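Local coordinates for protein aminoglycoside phosphotransferase (Streptomyces rimosus, PDB 6FUC) that probably phosphorylates streptomycin at the 3''-hydroxyl with ATP as phosphate donor, a kinase-like reaction that confers resistance to this aminoglycoside, at residues L164-R175 with D258-L269. Sequence-based numbering, arbitrary orientation.
Sequences LLARLAPYVGQR and DRERFYLHLDPL
L168 and R175 reach from 164-175 onto helix 258-266, which runs roughly antiparallel to helix 164-168: the N-to-C directions of these short segments lie 150° apart, with a closest axis approach of 10.3 Å. A 3-10 segment, 169-171, joins two helices in 164-175; no hydrogen bond links the two segments directly. The branched end of L168 suits a helix surface: CD1 lies 3.7 Å from L266 CA, while CD2 meets F262 CD1 at 3.8 Å. F262 offers its face to R175 and its edge to L168 O. R175 CG lies over the ring centre, 3.6 Å from the centroid, a CH-pi contact. The arginine is suited by its long methylene chain, whose bend at chi2 (-73°) folds it over the ring; the guanidinium plane stands nearly perpendicular to the ring, with F262 CG at its edge, and NH1 makes a hydrogen bond to OE1 of Q178. Farther along, L269 CD1 packs 4.0 Å from L165 CD1. A water bridges the segments, donating to R175 O (2.7 Å) and accepting from Y263 OH (2.6 Å). In the helical part of this kinase-like fold, L131 of helix 131-143 touches R175 and L266, F135 touches L165 and V172, and helix 219-233 meets E260 and L264.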
loop_
_atom_site.group_PDB
_atom_site.type_symbol
_atom_site.label_atom_id
_atom_site.label_comp_id
_atom_site.label_asym_id
_atom_site.label_seq_id
_atom_site.Cartn_x
_atom_site.Cartn_y
_atom_site.Cartn_z
ATOM N N LEU A 164 -21.887 4.605 -3.315
ATOM C CA LEU A 164 -20.610 4.609 -3.998
ATOM C C LEU A 164 -20.267 3.211 -4.500
ATOM O O LEU A 164 -19.825 3.046 -5.658
ATOM C CB LEU A 164 -19.512 5.179 -3.081
ATOM C CG LEU A 164 -19.681 6.630 -2.635
ATOM C CD1 LEU A 164 -18.627 6.986 -1.608
ATOM C CD2 LEU A 164 -19.637 7.556 -3.847
ATOM N N LEU A 165 -20.452 2.220 -3.658
ATOM C CA LEU A 165 -20.187 0.850 -4.059
ATOM C C LEU A 165 -21.058 0.415 -5.233
ATOM O O LEU A 165 -20.603 -0.233 -6.195
ATOM C CB LEU A 165 -20.335 -0.094 -2.852
ATOM C CG LEU A 165 -19.903 -1.542 -3.159
ATOM C CD1 LEU A 165 -18.434 -1.622 -3.495
ATOM C CD2 LEU A 165 -20.163 -2.377 -1.938
ATOM N N ALA A 166 -22.319 0.816 -5.146
ATOM C CA ALA A 166 -23.268 0.482 -6.234
ATOM C C ALA A 166 -22.910 1.118 -7.583
ATOM O O ALA A 166 -23.304 0.587 -8.609
ATOM C CB ALA A 166 -24.686 0.874 -5.799
ATOM N N ARG A 167 -22.157 2.216 -7.604
ATOM C CA ARG A 167 -21.678 2.793 -8.866
ATOM C C ARG A 167 -20.653 1.877 -9.575
ATOM O O ARG A 167 -20.520 1.859 -10.772
ATOM C CB ARG A 167 -20.997 4.143 -8.688
ATOM C CG ARG A 167 -21.888 5.260 -8.215
ATOM C CD ARG A 167 -21.153 6.646 -8.060
ATOM N NE ARG A 167 -22.140 7.492 -7.350
ATOM C CZ ARG A 167 -21.817 8.681 -6.874
ATOM N NH1 ARG A 167 -20.579 9.124 -7.044
ATOM N NH2 ARG A 167 -22.707 9.411 -6.213
ATOM N N LEU A 168 -19.920 1.129 -8.760
ATOM C CA LEU A 168 -18.818 0.276 -9.246
ATOM C C LEU A 168 -19.319 -1.138 -9.570
ATOM O O LEU A 168 -18.749 -1.792 -10.453
ATOM C CB LEU A 168 -17.767 0.217 -8.169
ATOM C CG LEU A 168 -17.156 1.589 -7.778
ATOM C CD1 LEU A 168 -16.162 1.402 -6.638
ATOM C CD2 LEU A 168 -16.519 2.298 -8.965
ATOM N N ALA A 169 -20.298 -1.639 -8.791
ATOM C CA ALA A 169 -20.762 -3.010 -8.891
ATOM C C ALA A 169 -21.078 -3.493 -10.312
ATOM O O ALA A 169 -20.781 -4.665 -10.617
ATOM C CB ALA A 169 -21.918 -3.276 -7.954
ATOM N N PRO A 170 -21.705 -2.689 -11.181
ATOM C CA PRO A 170 -22.037 -3.183 -12.499
ATOM C C PRO A 170 -20.837 -3.472 -13.388
ATOM O O PRO A 170 -21.015 -4.105 -14.426
ATOM C CB PRO A 170 -22.921 -2.031 -13.116
ATOM C CG PRO A 170 -23.409 -1.271 -11.925
ATOM C CD PRO A 170 -22.280 -1.334 -10.930
ATOM N N TYR A 171 -19.690 -2.909 -13.008
ATOM C CA TYR A 171 -18.491 -2.992 -13.852
ATOM C C TYR A 171 -17.541 -4.058 -13.431
ATOM O O TYR A 171 -16.453 -4.174 -14.031
ATOM C CB TYR A 171 -17.838 -1.608 -13.932
ATOM C CG TYR A 171 -18.701 -0.699 -14.728
ATOM C CD1 TYR A 171 -18.648 -0.736 -16.105
ATOM C CD2 TYR A 171 -19.637 0.130 -14.126
ATOM C CE1 TYR A 171 -19.517 -0.024 -16.880
ATOM C CE2 TYR A 171 -20.538 0.870 -14.919
ATOM C CZ TYR A 171 -20.430 0.777 -16.284
ATOM O OH TYR A 171 -21.217 1.528 -17.142
ATOM N N VAL A 172 -17.892 -4.871 -12.430
ATOM C CA VAL A 172 -16.983 -5.885 -11.983
ATOM C C VAL A 172 -16.580 -6.836 -13.101
ATOM O O VAL A 172 -15.419 -7.184 -13.237
ATOM C CB VAL A 172 -17.563 -6.565 -10.722
ATOM C CG1 VAL A 172 -16.839 -7.835 -10.365
ATOM C CG2 VAL A 172 -17.532 -5.575 -9.594
ATOM N N GLY A 173 -17.550 -7.298 -13.888
ATOM C CA GLY A 173 -17.210 -8.207 -14.970
ATOM C C GLY A 173 -16.256 -7.647 -15.983
ATOM O O GLY A 173 -15.275 -8.268 -16.403
ATOM N N GLN A 174 -16.533 -6.399 -16.425
ATOM C CA GLN A 174 -15.641 -5.757 -17.382
ATOM C C GLN A 174 -14.247 -5.620 -16.795
ATOM O O GLN A 174 -13.247 -5.845 -17.486
ATOM C CB GLN A 174 -16.237 -4.364 -17.738
ATOM C CG GLN A 174 -15.613 -3.659 -18.869
ATOM C CD GLN A 174 -16.440 -2.420 -19.187
ATOM O OE1 GLN A 174 -17.439 -2.468 -19.936
ATOM N NE2 GLN A 174 -16.047 -1.308 -18.611
ATOM N N ARG A 175 -14.170 -5.180 -15.542
ATOM C CA ARG A 175 -12.861 -4.954 -14.910
ATOM C C ARG A 175 -12.166 -6.305 -14.662
ATOM O O ARG A 175 -10.931 -6.384 -14.778
ATOM C CB ARG A 175 -13.033 -4.138 -13.667
ATOM C CG ARG A 175 -13.595 -2.756 -13.918
ATOM C CD ARG A 175 -12.622 -1.782 -14.555
ATOM N NE ARG A 175 -13.444 -0.558 -14.939
ATOM C CZ ARG A 175 -13.936 -0.346 -16.106
ATOM N NH1 ARG A 175 -13.620 -1.152 -17.099
ATOM N NH2 ARG A 175 -14.754 0.687 -16.250
ATOM N N ASP A 258 -10.872 5.305 -17.373
ATOM C CA ASP A 258 -11.985 4.691 -16.690
ATOM C C ASP A 258 -11.520 3.572 -15.790
ATOM O O ASP A 258 -12.024 3.381 -14.715
ATOM C CB ASP A 258 -13.037 4.151 -17.700
ATOM C CG ASP A 258 -13.712 5.219 -18.481
ATOM O OD1 ASP A 258 -13.644 6.424 -18.152
ATOM O OD2 ASP A 258 -14.338 4.824 -19.490
ATOM N N ARG A 259 -10.585 2.766 -16.280
ATOM C CA ARG A 259 -10.070 1.681 -15.493
ATOM C C ARG A 259 -9.324 2.262 -14.227
ATOM O O ARG A 259 -9.464 1.783 -13.137
ATOM C CB ARG A 259 -9.165 0.842 -16.371
ATOM C CG ARG A 259 -8.641 -0.220 -15.406
ATOM C CD ARG A 259 -8.285 -1.501 -16.112
ATOM N NE ARG A 259 -7.668 -1.172 -17.391
ATOM C CZ ARG A 259 -6.723 -1.877 -17.982
ATOM N NH1 ARG A 259 -6.309 -1.477 -19.174
ATOM N NH2 ARG A 259 -6.169 -2.948 -17.411
ATOM N N GLU A 260 -8.483 3.289 -14.439
ATOM C CA GLU A 260 -7.784 3.945 -13.353
ATOM C C GLU A 260 -8.770 4.449 -12.279
ATOM O O GLU A 260 -8.586 4.259 -11.086
ATOM C CB GLU A 260 -6.936 5.055 -13.895
ATOM C CG GLU A 260 -6.130 5.817 -12.846
ATOM C CD GLU A 260 -5.481 7.080 -13.347
ATOM O OE1 GLU A 260 -5.354 7.293 -14.573
ATOM O OE2 GLU A 260 -5.076 7.932 -12.537
ATOM N N ARG A 261 -9.794 5.159 -12.769
ATOM C CA ARG A 261 -10.766 5.753 -11.854
ATOM C C ARG A 261 -11.532 4.697 -11.059
ATOM O O ARG A 261 -11.900 4.921 -9.917
ATOM C CB ARG A 261 -11.691 6.699 -12.655
ATOM C CG ARG A 261 -11.216 8.129 -12.799
ATOM C CD ARG A 261 -12.283 8.987 -13.504
ATOM N NE ARG A 261 -13.562 8.885 -12.792
ATOM C CZ ARG A 261 -14.639 8.228 -13.221
ATOM N NH1 ARG A 261 -14.623 7.605 -14.397
ATOM N NH2 ARG A 261 -15.739 8.204 -12.468
ATOM N N PHE A 262 -11.833 3.554 -11.711
ATOM C CA PHE A 262 -12.515 2.480 -11.019
ATOM C C PHE A 262 -11.681 2.094 -9.779
ATOM O O PHE A 262 -12.233 1.933 -8.692
ATOM C CB PHE A 262 -12.685 1.296 -11.968
ATOM C CG PHE A 262 -13.287 0.071 -11.368
ATOM C CD1 PHE A 262 -14.642 -0.124 -11.288
ATOM C CD2 PHE A 262 -12.472 -0.889 -10.802
ATOM C CE1 PHE A 262 -15.177 -1.270 -10.694
ATOM C CE2 PHE A 262 -12.999 -2.022 -10.201
ATOM C CZ PHE A 262 -14.348 -2.212 -10.181
ATOM N N TYR A 263 -10.380 1.849 -9.965
ATOM C CA TYR A 263 -9.560 1.459 -8.802
ATOM C C TYR A 263 -9.383 2.579 -7.792
ATOM O O TYR A 263 -9.347 2.308 -6.585
ATOM C CB TYR A 263 -8.203 0.879 -9.283
ATOM C CG TYR A 263 -8.388 -0.491 -9.846
ATOM C CD1 TYR A 263 -8.592 -1.583 -8.998
ATOM C CD2 TYR A 263 -8.440 -0.734 -11.215
ATOM C CE1 TYR A 263 -8.853 -2.848 -9.498
ATOM C CE2 TYR A 263 -8.675 -2.006 -11.718
ATOM C CZ TYR A 263 -8.909 -3.056 -10.887
ATOM O OH TYR A 263 -9.176 -4.316 -11.310
ATOM N N LEU A 264 -9.269 3.819 -8.256
ATOM C CA LEU A 264 -9.214 4.950 -7.336
ATOM C C LEU A 264 -10.418 4.975 -6.417
ATOM O O LEU A 264 -10.301 5.238 -5.248
ATOM C CB LEU A 264 -9.108 6.259 -8.109
ATOM C CG LEU A 264 -8.909 7.477 -7.210
ATOM C CD1 LEU A 264 -7.583 7.416 -6.408
ATOM C CD2 LEU A 264 -8.985 8.719 -8.058
ATOM N N HIS A 265 -11.577 4.733 -7.037
ATOM C CA HIS A 265 -12.825 4.810 -6.317
ATOM C C HIS A 265 -13.147 3.560 -5.456
ATOM O O HIS A 265 -13.787 3.689 -4.408
ATOM C CB HIS A 265 -13.965 5.077 -7.278
ATOM C CG HIS A 265 -13.901 6.462 -7.831
ATOM N ND1 HIS A 265 -14.797 6.911 -8.780
ATOM C CD2 HIS A 265 -13.049 7.498 -7.585
ATOM C CE1 HIS A 265 -14.488 8.169 -9.083
ATOM N NE2 HIS A 265 -13.430 8.547 -8.380
ATOM N N LEU A 266 -12.640 2.414 -5.900
ATOM C CA LEU A 266 -12.849 1.197 -5.114
ATOM C C LEU A 266 -12.011 1.246 -3.838
ATOM O O LEU A 266 -12.459 0.821 -2.748
ATOM C CB LEU A 266 -12.474 -0.029 -5.948
ATOM C CG LEU A 266 -12.574 -1.363 -5.226
ATOM C CD1 LEU A 266 -13.973 -1.674 -4.705
ATOM C CD2 LEU A 266 -12.054 -2.467 -6.147
ATOM N N ASP A 267 -10.749 1.666 -3.948
ATOM C CA ASP A 267 -9.776 1.457 -2.879
ATOM C C ASP A 267 -10.291 1.941 -1.550
ATOM O O ASP A 267 -10.176 1.193 -0.541
ATOM C CB ASP A 267 -8.424 2.076 -3.272
ATOM C CG ASP A 267 -7.333 1.591 -2.332
ATOM O OD1 ASP A 267 -6.794 0.453 -2.654
ATOM O OD2 ASP A 267 -7.086 2.252 -1.325
ATOM N N PRO A 268 -10.806 3.170 -1.398
ATOM C CA PRO A 268 -11.174 3.603 -0.069
ATOM C C PRO A 268 -12.270 2.813 0.588
ATOM O O PRO A 268 -12.408 2.799 1.813
ATOM C CB PRO A 268 -11.578 5.067 -0.244
ATOM C CG PRO A 268 -11.817 5.224 -1.644
ATOM C CD PRO A 268 -10.986 4.237 -2.402
ATOM N N LEU A 269 -13.101 2.147 -0.198
ATOM C CA LEU A 269 -14.190 1.323 0.285
ATOM C C LEU A 269 -13.712 0.004 0.919
ATOM O O LEU A 269 -14.486 -0.698 1.502
ATOM C CB LEU A 269 -15.208 1.058 -0.842
ATOM C CG LEU A 269 -15.755 2.291 -1.497
ATOM C CD1 LEU A 269 -16.642 1.861 -2.650
ATOM C CD2 LEU A 269 -16.489 3.185 -0.551
HETATM O O HOH W 1 -9.341 -4.315 -13.930
#